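Local coordinates for protein putative oxidoreductase molybdopterin-binding subunit (Sulfolobus tokodaii, PDB 4ZOH) that probably serves as the molybdenum-bearing subunit of an oxidoreductase of the xanthine dehydrogenase and aldehyde oxidase family, binding pterin cytosine dinucleotide, at residues M1-R9 against T596-E604; Y380-L388 against L658-K668. All coordinates share one frame; numbering follows the deposited sequence.

In the fold
Interaction 1 lies against the cytosine of the bound pterin cytosine dinucleotide; interaction 2 reaches it only through the Ser667-Lys668 end of its loop. Their centres are about 17 Å apart, on the same side of the chain's centre. Along the chain the segments alternate: 1-9, 380-388, 596-604, 658-668. Interaction 1 sets the N-terminal tail on the start of helix 600-619. Interaction 2 sets the turn before helix 385-401 on the loop between strand 651-655 and helix 673-688. The two meet where Thr596 packs against Thr665 and Ser667 and probably bonds Gly666 through its backbone N. The cytosine N4 joins them by hydrogen bonds to Thr596 O and Lys668 O. Distant parts of the chain thus converge on one pocket.

Interaction 1. Residues M1-R9 against T596-E604; sequences MYIGKPIKR and TVINPLLAE. With MCN (pterin cytosine dinucleotide), chain D.
Ile598 O receives Gly4 N at 2.8 Å, with the N-H nearly straight on the oxygen (164°) but raised above the carbonyl plane. Gln452 NE2, from helix 446-458, adds a weak bond to the same oxygen. Gly4 closes in further through its CA, which makes a CA-H...O contact with Val597 O. The type II turn from Tyr2 to Lys5 presents this glycine, whose positive phi would press a side chain against the preceding carbonyl oxygen.

Asn599 is the second grip. Its CG is anti to the backbone N (chi1 -173°), which carries the amide to the tail. ND2 meets Ile7 O at 2.9 Å on a lone pair, in the plane of both carbonyl and amide. ND2 also bonds Gln452 OE1, and Gln452 NE2 bonds Tyr2 O, so both segments lean on that glutamine. The other end of the amide turns back: Asn599 is the N-cap of the helix, and its OD1 accepts Leu602 N in a capping bond. These bonds fix the rotation of the amide.

Pro6, the centre of an inverse gamma turn, sets its CB 3.8 Å from Leu601 CB. Ile3 and Ile598 run alongside each other, with CG2 of Ile3 against CD1 of Ile598. Arg9 crosses Leu602 at a slant, its CG 3.7 Å from Leu602 CD1. The guanidinium goes on to Asp12 and to the backbone of a neighbouring protein chain, near an iron-sulfur cluster.

The inner side of 596-604 reads the cytosine by its backbone. Thr596 O takes N4, Ile598 N gives to N3 at 3.1 Å, and Asn599 N gives to O2 at 2.8 Å. Three backbone bonds along the pairing edge of the base, just before a capped helix, make this a cytosine-recognition site of the molybdopterin dinucleotide pocket.

Interaction 2. Residues Y380-L388 against L658-K668; sequences YDSGNVKKL and LGKSPHPTGSK. With MCN (pterin cytosine dinucleotide), chain D.
Lys668 and Asp381 reach for each other from opposite directions and form a salt bridge beside the N-cap turn of helix 385-401. The lysine chain is extended beyond CG. Its NZ is 2.9 Å from Asp381 OD1 and meets that oxygen from above the carboxylate plane, about 40° out. Four oxygens surround NZ and share its three N-H: this one, Ser382 O, Ser382 OG and, outside the two segments, Thr566 O. The carboxylate is held by Thr565 and Thr566 as well, which should keep it from turning. Cutting Lys668 back to an alanine is likely to leave Asp381 without its charged mate and Ser382 O and OG without this donor.

Ser382 OG lies between the backbone N and the carbonyl carbon (chi1 75°), which aims it at the 658-668 loop. There it donates to Lys660 O from above the carbonyl plane; the modelled 2.5 Å is unusually short and its exact value doubtful. The Asp381 side chain passes Pro662 at a slant, with OD2 3.5 Å from Pro662 CD.

Gly383 and Gly659 pass with their CA atoms only 3.5 Å apart. A CB on Gly659 would collide with Gly383 N and Ser382 C. Beyond them Leu658 reaches over the first turn of the helix. Its CD1 rests near Asn384 O and Leu388 CB, while CD2 lies 3.7 Å from Lys387 NZ. Asn384 caps that turn, its OD1 accepting Lys387 N at 2.9 Å.

The other end of Lys668 serves the cofactor. Its backbone O takes the cytosine N4 at 3.0 Å, with Ser667 CB beside the same nitrogen.

Interaction 1. Residues M1-R9 against T596-E604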
loop_
_atom_site.group_PDB
_atom_site.type_symbol
_atom_site.label_atom_id
_atom_site.label_comp_id
_atom_site.label_asym_id
_atom_site.label_seq_id
_atom_site.Cartn_x
_atom_site.Cartn_y
_atom_site.Cartn_z
ATOM N N MET A 1 -28.876 7.266 26.417
ATOM C CA MET A 1 -27.456 6.965 26.519
ATOM C C MET A 1 -27.054 5.668 25.751
ATOM O O MET A 1 -27.801 4.688 25.699
ATOM C CB MET A 1 -27.055 6.916 27.990
ATOM C CG MET A 1 -27.640 5.716 28.691
ATOM S SD MET A 1 -27.340 5.688 30.443
ATOM C CE MET A 1 -25.731 4.909 30.573
ATOM N N TYR A 2 -25.847 5.659 25.190
ATOM C CA TYR A 2 -25.298 4.433 24.562
ATOM C C TYR A 2 -24.596 3.462 25.490
ATOM O O TYR A 2 -24.638 2.258 25.240
ATOM C CB TYR A 2 -24.303 4.784 23.467
ATOM C CG TYR A 2 -24.881 5.493 22.333
ATOM C CD1 TYR A 2 -25.577 4.803 21.348
ATOM C CD2 TYR A 2 -24.683 6.869 22.204
ATOM C CE1 TYR A 2 -26.117 5.469 20.248
ATOM C CE2 TYR A 2 -25.197 7.552 21.107
ATOM C CZ TYR A 2 -25.928 6.839 20.146
ATOM O OH TYR A 2 -26.412 7.529 19.037
ATOM N N ILE A 3 -23.930 3.968 26.525
ATOM C CA ILE A 3 -23.249 3.075 27.510
ATOM C C ILE A 3 -24.325 2.159 28.156
ATOM O O ILE A 3 -25.334 2.660 28.619
ATOM C CB ILE A 3 -22.462 3.869 28.570
ATOM C CG1 ILE A 3 -21.283 4.640 27.919
ATOM C CG2 ILE A 3 -21.865 2.931 29.627
ATOM C CD1 ILE A 3 -20.597 5.670 28.834
ATOM N N GLY A 4 -24.120 0.844 28.116
ATOM C CA GLY A 4 -24.978 -0.113 28.771
ATOM C C GLY A 4 -25.878 -0.743 27.739
ATOM O O GLY A 4 -26.460 -1.771 28.001
ATOM N N LYS A 5 -25.904 -0.193 26.531
ATOM C CA LYS A 5 -26.719 -0.812 25.478
ATOM C C LYS A 5 -25.960 -1.806 24.620
ATOM O O LYS A 5 -24.704 -1.592 24.317
ATOM C CB LYS A 5 -27.281 0.265 24.556
ATOM C CG LYS A 5 -27.953 1.411 25.278
ATOM C CD LYS A 5 -29.341 1.038 25.768
ATOM C CE LYS A 5 -30.069 2.310 26.213
ATOM N NZ LYS A 5 -30.532 3.082 25.019
ATOM N N PRO A 6 -26.695 -2.866 24.176
ATOM C CA PRO A 6 -26.053 -3.843 23.276
ATOM C C PRO A 6 -25.896 -3.244 21.875
ATOM O O PRO A 6 -26.452 -3.765 20.932
ATOM C CB PRO A 6 -27.044 -5.034 23.294
ATOM C CG PRO A 6 -28.442 -4.397 23.601
ATOM C CD PRO A 6 -28.172 -3.107 24.326
ATOM N N ILE A 7 -25.097 -2.187 21.734
ATOM C CA ILE A 7 -24.870 -1.545 20.422
ATOM C C ILE A 7 -24.123 -2.452 19.453
ATOM O O ILE A 7 -23.083 -3.063 19.830
ATOM C CB ILE A 7 -24.139 -0.203 20.621
ATOM C CG1 ILE A 7 -24.997 0.761 21.498
ATOM C CG2 ILE A 7 -23.733 0.403 19.292
ATOM C CD1 ILE A 7 -26.381 1.164 20.944
ATOM N N LYS A 8 -24.653 -2.629 18.237
ATOM C CA LYS A 8 -24.004 -3.564 17.291
ATOM C C LYS A 8 -22.637 -2.969 16.802
ATOM O O LYS A 8 -22.459 -1.752 16.807
ATOM C CB LYS A 8 -24.907 -3.903 16.104
ATOM C CG LYS A 8 -26.187 -4.679 16.485
ATOM C CD LYS A 8 -27.149 -4.789 15.318
ATOM C CE LYS A 8 -27.720 -3.466 14.806
ATOM N NZ LYS A 8 -28.826 -2.847 15.618
ATOM N N ARG A 9 -21.732 -3.815 16.318
ATOM C CA ARG A 9 -20.289 -3.404 16.114
ATOM C C ARG A 9 -20.162 -2.507 14.913
ATOM O O ARG A 9 -20.625 -2.833 13.754
ATOM C CB ARG A 9 -19.359 -4.621 15.981
ATOM C CG ARG A 9 -19.206 -5.381 17.302
ATOM C CD ARG A 9 -17.862 -6.111 17.413
ATOM N NE ARG A 9 -17.411 -6.680 16.112
ATOM C CZ ARG A 9 -16.178 -7.061 15.826
ATOM N NH1 ARG A 9 -15.221 -7.070 16.809
ATOM N NH2 ARG A 9 -15.894 -7.504 14.584
ATOM N N THR A 596 -19.574 -2.018 35.861
ATOM C CA THR A 596 -20.354 -1.460 34.737
ATOM C C THR A 596 -20.100 -2.226 33.427
ATOM O O THR A 596 -18.924 -2.388 33.033
ATOM C CB THR A 596 -20.055 0.015 34.553
ATOM O OG1 THR A 596 -19.967 0.605 35.849
ATOM C CG2 THR A 596 -21.160 0.742 33.682
ATOM N N VAL A 597 -21.177 -2.730 32.796
ATOM C CA VAL A 597 -21.070 -3.357 31.496
ATOM C C VAL A 597 -21.295 -2.275 30.446
ATOM O O VAL A 597 -22.375 -1.679 30.355
ATOM C CB VAL A 597 -21.996 -4.574 31.332
ATOM C CG1 VAL A 597 -21.824 -5.217 29.954
ATOM C CG2 VAL A 597 -21.693 -5.627 32.395
ATOM N N ILE A 598 -20.254 -1.972 29.666
ATOM C CA ILE A 598 -20.340 -0.924 28.611
ATOM C C ILE A 598 -21.233 -1.387 27.446
ATOM O O ILE A 598 -22.031 -0.594 26.829
ATOM C CB ILE A 598 -18.922 -0.507 28.128
ATOM C CG1 ILE A 598 -17.989 -0.199 29.328
ATOM C CG2 ILE A 598 -19.008 0.633 27.157
ATOM C CD1 ILE A 598 -18.399 1.012 30.177
ATOM N N ASN A 599 -21.149 -2.660 27.153
ATOM C CA ASN A 599 -21.831 -3.209 25.990
ATOM C C ASN A 599 -22.081 -4.698 26.246
ATOM O O ASN A 599 -21.166 -5.547 26.071
ATOM C CB ASN A 599 -21.087 -2.946 24.660
ATOM C CG ASN A 599 -21.907 -3.394 23.418
ATOM O OD1 ASN A 599 -22.568 -4.430 23.420
ATOM N ND2 ASN A 599 -21.808 -2.631 22.350
ATOM N N PRO A 600 -23.333 -5.030 26.666
ATOM C CA PRO A 600 -23.687 -6.440 27.011
ATOM C C PRO A 600 -23.566 -7.384 25.862
ATOM O O PRO A 600 -23.265 -8.555 26.082
ATOM C CB PRO A 600 -25.169 -6.360 27.505
ATOM C CG PRO A 600 -25.371 -4.919 27.859
ATOM C CD PRO A 600 -24.334 -4.057 27.154
ATOM N N LEU A 601 -23.806 -6.923 24.628
ATOM C CA LEU A 601 -23.658 -7.838 23.491
ATOM C C LEU A 601 -22.178 -8.347 23.328
ATOM O O LEU A 601 -21.917 -9.521 23.148
ATOM C CB LEU A 601 -24.136 -7.136 22.200
ATOM C CG LEU A 601 -24.084 -7.915 20.898
ATOM C CD1 LEU A 601 -25.093 -9.087 20.888
ATOM C CD2 LEU A 601 -24.336 -6.947 19.738
ATOM N N LEU A 602 -21.247 -7.417 23.405
ATOM C CA LEU A 602 -19.771 -7.604 23.208
ATOM C C LEU A 602 -19.200 -8.266 24.436
ATOM O O LEU A 602 -18.414 -9.203 24.308
ATOM C CB LEU A 602 -19.133 -6.210 22.992
ATOM C CG LEU A 602 -19.030 -5.943 21.481
ATOM C CD1 LEU A 602 -20.357 -6.151 20.748
ATOM C CD2 LEU A 602 -18.523 -4.524 21.362
ATOM N N ALA A 603 -19.710 -7.877 25.627
ATOM C CA ALA A 603 -19.264 -8.547 26.852
ATOM C C ALA A 603 -19.611 -10.016 26.854
ATOM O O ALA A 603 -18.758 -10.879 27.081
ATOM C CB ALA A 603 -19.740 -7.814 28.095
ATOM N N GLU A 604 -20.815 -10.341 26.447
ATOM C CA GLU A 604 -21.257 -11.765 26.358
ATOM C C GLU A 604 -20.468 -12.467 25.271
ATOM O O GLU A 604 -20.079 -13.672 25.384
ATOM C CB GLU A 604 -22.768 -11.809 25.935
ATOM C CG GLU A 604 -23.220 -13.252 25.679
ATOM C CD GLU A 604 -24.743 -13.365 25.351
ATOM O OE1 GLU A 604 -25.425 -12.333 25.487
ATOM O OE2 GLU A 604 -25.263 -14.464 25.011
HETATM N N1 MCN D . -16.758 -5.148 27.940
HETATM C C2 MCN D . -17.828 -4.391 28.388
HETATM N N3 MCN D . -18.006 -4.120 29.719
HETATM C C4 MCN D . -17.085 -4.636 30.623
HETATM C C5 MCN D . -16.004 -5.401 30.189
HETATM C C6 MCN D . -15.818 -5.644 28.827
HETATM O O2 MCN D . -18.672 -3.912 27.624
HETATM N N4 MCN D . -17.270 -4.365 31.898
HETATM C "C1'" MCN D . -16.638 -5.363 26.497
HETATM C C2D MCN D . -15.751 -4.273 25.890
HETATM O "O2'" MCN D . -16.477 -3.184 25.408
HETATM C "C3'" MCN D . -15.154 -4.968 24.695
HETATM C C4D MCN D . -14.799 -6.251 25.326
HETATM O O4D MCN D . -15.953 -6.562 26.221
HETATM O "O3'" MCN D . -16.057 -5.175 23.665
HETATM C "C5'" MCN D . -13.539 -5.710 25.977
HETATM O "O5'" MCN D . -13.079 -6.523 26.893
HETATM P PA MCN D . -11.925 -6.098 27.955
HETATM O O1A MCN D . -11.602 -4.698 28.136
HETATM O O2A MCN D . -12.405 -6.948 29.098
HETATM O O3A MCN D . -10.702 -7.000 27.222
HETATM P PB MCN D . -9.810 -6.394 26.021
HETATM O O1B MCN D . -8.638 -5.662 26.654
HETATM O O2B MCN D . -10.538 -5.637 24.999
HETATM O O3B MCN D . -9.377 -7.712 25.377
HETATM C C10 MCN D . -8.180 -8.445 25.757
HETATM C "C9'" MCN D . -8.499 -9.902 25.986
HETATM C "C8'" MCN D . -7.326 -10.722 26.105
HETATM S "S8'" MCN D . -6.090 -10.324 27.290
HETATM C "C7'" MCN D . -7.176 -11.887 25.415
HETATM S "S7'" MCN D . -5.798 -12.994 25.654
HETATM C "C6'" MCN D . -8.200 -12.393 24.522
HETATM C C7 MCN D . -9.571 -11.701 24.823
HETATM O "O9'" MCN D . -9.320 -10.313 24.898
HETATM N "N5'" MCN D . -7.827 -12.316 23.111
HETATM C C4A MCN D . -8.764 -12.168 22.068
HETATM N "N8'" MCN D . -10.535 -11.963 23.710
HETATM C C4B MCN D . -10.140 -12.021 22.406
HETATM N "N1'" MCN D . -11.092 -11.925 21.475
HETATM C "C2'" MCN D . -10.742 -11.916 20.191
HETATM N "N2'" MCN D . -11.702 -11.798 19.298
HETATM N "N3'" MCN D . -9.384 -12.062 19.755
HETATM C "C4'" MCN D . -8.355 -12.212 20.713
HETATM O "O4'" MCN D . -7.154 -12.356 20.339
#

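Interaction 2. Residues Y380-L388 against L658-K668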
loop_
_atom_site.group_PDB
_atom_site.type_symbol
_atom_site.label_atom_id
_atom_site.label_comp_id
_atom_site.label_asym_id
_atom_site.label_seq_id
_atom_site.Cartn_x
_atom_site.Cartn_y
_atom_site.Cartn_z
ATOM N N TYR A 380 -8.967 -7.768 46.427
ATOM C CA TYR A 380 -10.188 -7.892 45.697
ATOM C C TYR A 380 -10.982 -6.663 46.056
ATOM O O TYR A 380 -11.355 -6.474 47.231
ATOM C CB TYR A 380 -10.897 -9.126 46.146
ATOM C CG TYR A 380 -10.153 -10.428 46.010
ATOM C CD1 TYR A 380 -9.111 -10.638 45.056
ATOM C CD2 TYR A 380 -10.503 -11.499 46.833
ATOM C CE1 TYR A 380 -8.433 -11.865 44.985
ATOM C CE2 TYR A 380 -9.849 -12.726 46.750
ATOM C CZ TYR A 380 -8.829 -12.908 45.819
ATOM O OH TYR A 380 -8.233 -14.164 45.780
ATOM N N ASP A 381 -11.259 -5.798 45.064
ATOM C CA ASP A 381 -11.629 -4.422 45.420
ATOM C C ASP A 381 -13.076 -4.112 45.726
ATOM O O ASP A 381 -13.352 -3.226 46.583
ATOM C CB ASP A 381 -11.142 -3.425 44.369
ATOM C CG ASP A 381 -11.615 -3.782 42.904
ATOM O OD1 ASP A 381 -12.113 -4.918 42.622
ATOM O OD2 ASP A 381 -11.422 -2.878 42.046
ATOM N N SER A 382 -14.002 -4.742 44.997
ATOM C CA SER A 382 -15.407 -4.341 45.115
ATOM C C SER A 382 -16.277 -5.472 44.598
ATOM O O SER A 382 -15.815 -6.317 43.806
ATOM C CB SER A 382 -15.742 -3.020 44.414
ATOM O OG SER A 382 -15.768 -3.304 43.038
ATOM N N GLY A 383 -17.496 -5.513 45.138
ATOM C CA GLY A 383 -18.482 -6.544 44.837
ATOM C C GLY A 383 -18.873 -7.311 46.080
ATOM O O GLY A 383 -18.581 -6.896 47.202
ATOM N N ASN A 384 -19.469 -8.471 45.863
ATOM C CA ASN A 384 -20.012 -9.258 46.936
ATOM C C ASN A 384 -20.121 -10.641 46.467
ATOM O O ASN A 384 -21.119 -10.980 45.812
ATOM C CB ASN A 384 -21.431 -8.755 47.324
ATOM C CG ASN A 384 -22.016 -9.477 48.552
ATOM O OD1 ASN A 384 -21.854 -10.712 48.777
ATOM N ND2 ASN A 384 -22.740 -8.715 49.329
ATOM N N VAL A 385 -19.132 -11.452 46.850
ATOM C CA VAL A 385 -18.990 -12.793 46.333
ATOM C C VAL A 385 -20.161 -13.678 46.769
ATOM O O VAL A 385 -20.769 -14.336 45.929
ATOM C CB VAL A 385 -17.631 -13.417 46.742
ATOM C CG1 VAL A 385 -17.455 -14.810 46.136
ATOM C CG2 VAL A 385 -16.475 -12.526 46.303
ATOM N N LYS A 386 -20.461 -13.681 48.085
ATOM C CA LYS A 386 -21.492 -14.544 48.683
ATOM C C LYS A 386 -22.808 -14.347 47.976
ATOM O O LYS A 386 -23.447 -15.312 47.563
ATOM C CB LYS A 386 -21.687 -14.201 50.163
ATOM C CG LYS A 386 -20.788 -14.959 51.093
ATOM C CD LYS A 386 -21.479 -16.170 51.651
ATOM C CE LYS A 386 -21.015 -16.317 53.083
ATOM N NZ LYS A 386 -21.876 -17.368 53.683
ATOM N N LYS A 387 -23.158 -13.084 47.808
ATOM C CA LYS A 387 -24.419 -12.671 47.208
ATOM C C LYS A 387 -24.541 -13.102 45.770
ATOM O O LYS A 387 -25.618 -13.513 45.323
ATOM C CB LYS A 387 -24.524 -11.160 47.312
ATOM C CG LYS A 387 -25.722 -10.485 46.661
ATOM C CD LYS A 387 -25.819 -9.100 47.291
ATOM C CE LYS A 387 -27.188 -8.490 47.047
ATOM N NZ LYS A 387 -27.138 -7.403 46.022
ATOM N N LEU A 388 -23.427 -13.013 45.033
ATOM C CA LEU A 388 -23.379 -13.518 43.661
ATOM C C LEU A 388 -23.540 -15.015 43.661
ATOM O O LEU A 388 -24.223 -15.535 42.812
ATOM C CB LEU A 388 -22.099 -13.089 42.920
ATOM C CG LEU A 388 -22.247 -13.256 41.424
ATOM C CD1 LEU A 388 -21.690 -12.092 40.643
ATOM C CD2 LEU A 388 -21.527 -14.518 41.035
ATOM N N LEU A 658 -22.622 -5.552 41.236
ATOM C CA LEU A 658 -22.540 -5.346 42.720
ATOM C C LEU A 658 -21.257 -4.570 43.079
ATOM O O LEU A 658 -21.187 -3.877 44.097
ATOM C CB LEU A 658 -22.493 -6.709 43.423
ATOM C CG LEU A 658 -23.482 -7.778 42.935
ATOM C CD1 LEU A 658 -23.287 -9.105 43.648
ATOM C CD2 LEU A 658 -24.928 -7.233 43.120
ATOM N N GLY A 659 -20.229 -4.687 42.245
ATOM C CA GLY A 659 -18.937 -4.015 42.485
ATOM C C GLY A 659 -18.411 -3.397 41.201
ATOM O O GLY A 659 -18.139 -4.127 40.265
ATOM N N LYS A 660 -18.364 -2.060 41.149
ATOM C CA LYS A 660 -17.683 -1.273 40.097
ATOM C C LYS A 660 -16.185 -1.085 40.401
ATOM O O LYS A 660 -15.729 -1.231 41.560
ATOM C CB LYS A 660 -18.332 0.088 39.892
ATOM C CG LYS A 660 -19.810 0.050 39.453
ATOM C CD LYS A 660 -20.479 1.405 39.630
ATOM C CE LYS A 660 -19.716 2.556 38.993
ATOM N NZ LYS A 660 -20.147 3.912 39.475
ATOM N N SER A 661 -15.424 -0.787 39.355
ATOM C CA SER A 661 -14.000 -0.553 39.502
ATOM C C SER A 661 -13.849 0.884 39.985
ATOM O O SER A 661 -14.804 1.659 39.920
ATOM C CB SER A 661 -13.301 -0.763 38.140
ATOM O OG SER A 661 -13.553 0.367 37.353
ATOM N N PRO A 662 -12.659 1.276 40.476
ATOM C CA PRO A 662 -12.545 2.739 40.794
ATOM C C PRO A 662 -12.370 3.653 39.553
ATOM O O PRO A 662 -12.323 4.875 39.687
ATOM C CB PRO A 662 -11.312 2.832 41.711
ATOM C CG PRO A 662 -10.575 1.513 41.542
ATOM C CD PRO A 662 -11.532 0.477 41.001
ATOM N N HIS A 663 -12.281 3.078 38.357
ATOM C CA HIS A 663 -11.978 3.880 37.152
ATOM C C HIS A 663 -13.208 4.656 36.665
ATOM O O HIS A 663 -14.354 4.253 36.934
ATOM C CB HIS A 663 -11.443 2.935 36.046
ATOM C CG HIS A 663 -10.244 2.136 36.491
ATOM N ND1 HIS A 663 -9.004 2.711 36.740
ATOM C CD2 HIS A 663 -10.114 0.823 36.787
ATOM C CE1 HIS A 663 -8.147 1.763 37.105
ATOM N NE2 HIS A 663 -8.806 0.614 37.167
ATOM N N PRO A 664 -12.983 5.748 35.921
ATOM C CA PRO A 664 -14.105 6.564 35.446
ATOM C C PRO A 664 -15.152 5.786 34.628
ATOM O O PRO A 664 -16.268 6.246 34.504
ATOM C CB PRO A 664 -13.440 7.652 34.556
ATOM C CG PRO A 664 -12.038 7.731 35.051
ATOM C CD PRO A 664 -11.678 6.374 35.659
ATOM N N THR A 665 -14.819 4.625 34.091
ATOM C CA THR A 665 -15.825 3.857 33.365
ATOM C C THR A 665 -16.653 3.011 34.348
ATOM O O THR A 665 -17.731 2.574 33.975
ATOM C CB THR A 665 -15.206 2.917 32.305
ATOM O OG1 THR A 665 -14.331 1.997 32.976
ATOM C CG2 THR A 665 -14.420 3.737 31.284
ATOM N N GLY A 666 -16.128 2.765 35.564
ATOM C CA GLY A 666 -16.710 1.760 36.507
ATOM C C GLY A 666 -16.569 0.285 36.129
ATOM O O GLY A 666 -16.971 -0.634 36.894
ATOM N N SER A 667 -15.972 0.028 34.959
ATOM C CA SER A 667 -15.901 -1.326 34.388
ATOM C C SER A 667 -14.668 -2.129 34.850
ATOM O O SER A 667 -13.640 -1.564 35.171
ATOM C CB SER A 667 -15.827 -1.185 32.845
ATOM O OG SER A 667 -14.561 -0.644 32.438
ATOM N N LYS A 668 -14.769 -3.450 34.834
ATOM C CA LYS A 668 -13.665 -4.347 35.028
ATOM C C LYS A 668 -13.596 -5.178 33.747
ATOM O O LYS A 668 -14.596 -5.248 32.995
ATOM C CB LYS A 668 -13.909 -5.295 36.249
ATOM C CG LYS A 668 -14.388 -4.502 37.481
ATOM C CD LYS A 668 -14.451 -5.350 38.764
ATOM C CE LYS A 668 -14.845 -4.514 40.007
ATOM N NZ LYS A 668 -14.618 -5.426 41.195
HETATM N N1 MCN D . -16.758 -5.148 27.940
HETATM C C2 MCN D . -17.828 -4.391 28.388
HETATM N N3 MCN D . -18.006 -4.120 29.719
HETATM C C4 MCN D . -17.085 -4.636 30.623
HETATM C C5 MCN D . -16.004 -5.401 30.189
HETATM C C6 MCN D . -15.818 -5.644 28.827
HETATM O O2 MCN D . -18.672 -3.912 27.624
HETATM N N4 MCN D . -17.270 -4.365 31.898
HETATM C "C1'" MCN D . -16.638 -5.363 26.497
HETATM C C2D MCN D . -15.751 -4.273 25.890
HETATM O "O2'" MCN D . -16.477 -3.184 25.408
HETATM C "C3'" MCN D . -15.154 -4.968 24.695
HETATM C C4D MCN D . -14.799 -6.251 25.326
HETATM O O4D MCN D . -15.953 -6.562 26.221
HETATM O "O3'" MCN D . -16.057 -5.175 23.665
HETATM C "C5'" MCN D . -13.539 -5.710 25.977
HETATM O "O5'" MCN D . -13.079 -6.523 26.893
HETATM P PA MCN D . -11.925 -6.098 27.955
HETATM O O1A MCN D . -11.602 -4.698 28.136
HETATM O O2A MCN D . -12.405 -6.948 29.098
HETATM O O3A MCN D . -10.702 -7.000 27.222
HETATM P PB MCN D . -9.810 -6.394 26.021
HETATM O O1B MCN D . -8.638 -5.662 26.654
HETATM O O2B MCN D . -10.538 -5.637 24.999
HETATM O O3B MCN D . -9.377 -7.712 25.377
HETATM C C10 MCN D . -8.180 -8.445 25.757
HETATM C "C9'" MCN D . -8.499 -9.902 25.986
HETATM C "C8'" MCN D . -7.326 -10.722 26.105
HETATM S "S8'" MCN D . -6.090 -10.324 27.290
HETATM C "C7'" MCN D . -7.176 -11.887 25.415
HETATM S "S7'" MCN D . -5.798 -12.994 25.654
HETATM C "C6'" MCN D . -8.200 -12.393 24.522
HETATM C C7 MCN D . -9.571 -11.701 24.823
HETATM O "O9'" MCN D . -9.320 -10.313 24.898
HETATM N "N5'" MCN D . -7.827 -12.316 23.111
HETATM C C4A MCN D . -8.764 -12.168 22.068
HETATM N "N8'" MCN D . -10.535 -11.963 23.710
HETATM C C4B MCN D . -10.140 -12.021 22.406
HETATM N "N1'" MCN D . -11.092 -11.925 21.475
HETATM C "C2'" MCN D . -10.742 -11.916 20.191
HETATM N "N2'" MCN D . -11.702 -11.798 19.298
HETATM N "N3'" MCN D . -9.384 -12.062 19.755
HETATM C "C4'" MCN D . -8.355 -12.212 20.713
HETATM O "O4'" MCN D . -7.154 -12.356 20.339
#